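Local coordinates for protein synthesis inhibitor I (Hordeum vulgare, PDB 4FBC) that belongs to the ribosome-inactivating protein family and acts as an inhibitor of protein synthesis, at residues Leu221-Val226 against Val261-Gly266. The protein carries 3 engineered substitutions. Sequence-based numbering, arbitrary orientation.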
loop_
_atom_site.group_PDB
_atom_site.type_symbol
_atom_site.label_atom_id
_atom_site.label_comp_id
_atom_site.label_asym_id
_atom_site.label_seq_id
_atom_site.Cartn_x
_atom_site.Cartn_y
_atom_site.Cartn_z
ATOM N N LEU A 221 10.310 13.115 -7.725
ATOM C CA LEU A 221 11.527 13.038 -6.932
ATOM C C LEU A 221 12.658 12.337 -7.691
ATOM O O LEU A 221 13.802 12.798 -7.656
ATOM C CB LEU A 221 11.266 12.355 -5.583
ATOM C CG LEU A 221 12.435 12.479 -4.614
ATOM C CD1 LEU A 221 12.731 13.951 -4.294
ATOM C CD2 LEU A 221 12.116 11.715 -3.338
ATOM N N LEU A 222 12.338 11.243 -8.386
ATOM C CA LEU A 222 13.350 10.512 -9.165
ATOM C C LEU A 222 14.064 11.392 -10.192
ATOM O O LEU A 222 15.260 11.224 -10.449
ATOM C CB LEU A 222 12.723 9.301 -9.864
ATOM C CG LEU A 222 12.327 8.151 -8.930
ATOM C CD1 LEU A 222 11.431 7.142 -9.645
ATOM C CD2 LEU A 222 13.575 7.469 -8.392
ATOM N N LYS A 223 13.326 12.322 -10.788
ATOM C CA LYS A 223 13.908 13.240 -11.765
ATOM C C LYS A 223 15.029 14.088 -11.181
ATOM O O LYS A 223 15.982 14.443 -11.881
ATOM C CB LYS A 223 12.818 14.127 -12.376
ATOM C CG LYS A 223 11.926 13.388 -13.354
ATOM C CD LYS A 223 10.826 14.269 -13.897
ATOM C CE LYS A 223 9.946 13.482 -14.860
ATOM N NZ LYS A 223 8.839 14.321 -15.425
ATOM N N THR A 224 14.941 14.401 -9.894
ATOM C CA THR A 224 15.961 15.239 -9.269
ATOM C C THR A 224 17.291 14.507 -9.049
ATOM O O THR A 224 18.331 15.138 -8.811
ATOM C CB THR A 224 15.459 15.870 -7.935
ATOM O OG1 THR A 224 15.277 14.842 -6.954
ATOM C CG2 THR A 224 14.146 16.623 -8.154
ATOM N N ASP A 225 17.263 13.179 -9.147
ATOM C CA ASP A 225 18.476 12.378 -8.963
ATOM C C ASP A 225 19.314 12.261 -10.236
ATOM O O ASP A 225 20.499 11.906 -10.182
ATOM C CB ASP A 225 18.124 10.971 -8.478
ATOM C CG ASP A 225 17.398 10.970 -7.153
ATOM O OD1 ASP A 225 17.637 11.888 -6.327
ATOM O OD2 ASP A 225 16.602 10.028 -6.936
ATOM N N VAL A 226 18.695 12.545 -11.379
ATOM C CA VAL A 226 19.377 12.424 -12.665
ATOM C C VAL A 226 20.531 13.420 -12.727
ATOM O O VAL A 226 20.314 14.628 -12.630
ATOM C CB VAL A 226 18.408 12.684 -13.844
ATOM C CG1 VAL A 226 19.158 12.642 -15.167
ATOM C CG2 VAL A 226 17.276 11.667 -13.848
ATOM N N VAL A 261 9.742 4.358 -11.423
ATOM C CA VAL A 261 9.343 4.979 -12.678
ATOM C C VAL A 261 10.568 5.202 -13.562
ATOM O O VAL A 261 11.614 5.665 -13.092
ATOM C CB VAL A 261 8.661 6.340 -12.445
ATOM C CG1 VAL A 261 8.122 6.878 -13.778
ATOM C CG2 VAL A 261 7.543 6.229 -11.432
ATOM N N GLU A 262 10.446 4.869 -14.842
ATOM C CA GLU A 262 11.494 5.215 -15.792
ATOM C C GLU A 262 11.380 6.681 -16.140
ATOM O O GLU A 262 10.398 7.098 -16.758
ATOM C CB GLU A 262 11.356 4.392 -17.073
ATOM C CG GLU A 262 11.658 2.925 -16.903
ATOM C CD GLU A 262 11.690 2.182 -18.229
ATOM O OE1 GLU A 262 10.676 2.218 -18.960
ATOM O OE2 GLU A 262 12.729 1.562 -18.539
ATOM N N VAL A 263 12.365 7.472 -15.726
ATOM C CA VAL A 263 12.398 8.890 -16.075
ATOM C C VAL A 263 13.566 9.117 -17.037
ATOM O O VAL A 263 14.544 8.365 -17.010
ATOM C CB VAL A 263 12.502 9.803 -14.817
ATOM C CG1 VAL A 263 11.353 9.504 -13.848
ATOM C CG2 VAL A 263 13.844 9.627 -14.119
ATOM N N PRO A 264 13.460 10.123 -17.918
ATOM C CA PRO A 264 14.564 10.318 -18.869
ATOM C C PRO A 264 15.894 10.547 -18.158
ATOM O O PRO A 264 15.989 11.411 -17.283
ATOM C CB PRO A 264 14.145 11.576 -19.636
ATOM C CG PRO A 264 12.651 11.557 -19.577
ATOM C CD PRO A 264 12.325 11.020 -18.192
ATOM N N GLY A 265 16.906 9.761 -18.506
ATOM C CA GLY A 265 18.213 9.921 -17.895
ATOM C C GLY A 265 18.433 9.066 -16.656
ATOM O O GLY A 265 19.558 8.947 -16.169
ATOM N N GLY A 266 17.361 8.464 -16.150
ATOM C CA GLY A 266 17.463 7.607 -14.980
ATOM C C GLY A 266 17.577 6.139 -15.339
ATOM O O GLY A 266 17.684 5.780 -16.513
#
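Both methyls of Val226 lie over one face of the Gly265–Gly266 peptide: CG1 is 3.9 Å from Gly265 C, and CG2 is 3.9 Å from Gly266 N. Val226 CG2 also approaches Pro264 O at 3.7 Å, tilted out of the plane of the preceding peptide. These peptides belong to a type II beta turn, Val263 to Gly266, closed by the 2.9 Å bond from Gly266 N to Val263 O. Gly265, at its third position, has phi 91°, a conformation that by itself favours glycine. Within the ribosome-inactivating protein fold, the turn precedes helix 269-278 and packs on the C-terminal end of helix 214-225. No hydrogen bond crosses; aliphatic groups pack on one another and on peptide atoms. Val263 faces the helix with divided branches: CG2 meets Val226 CG2, while CG1 approaches Leu222 CB. Its CB lies 3.9 Å from Lys223 CG, which chi1 of -73° sets anti to the carbonyl carbon; the two side chains cross obliquely. Further along, Leu222 CD1 reaches Val261 backbone, 3.7 Å from Val261 N, and touches Val261 CB at 4.0 Å. Val261 also rests on Gln215 and Ala219 of the same helix, its side chain about 9 Å from the bound adenosine monophosphate.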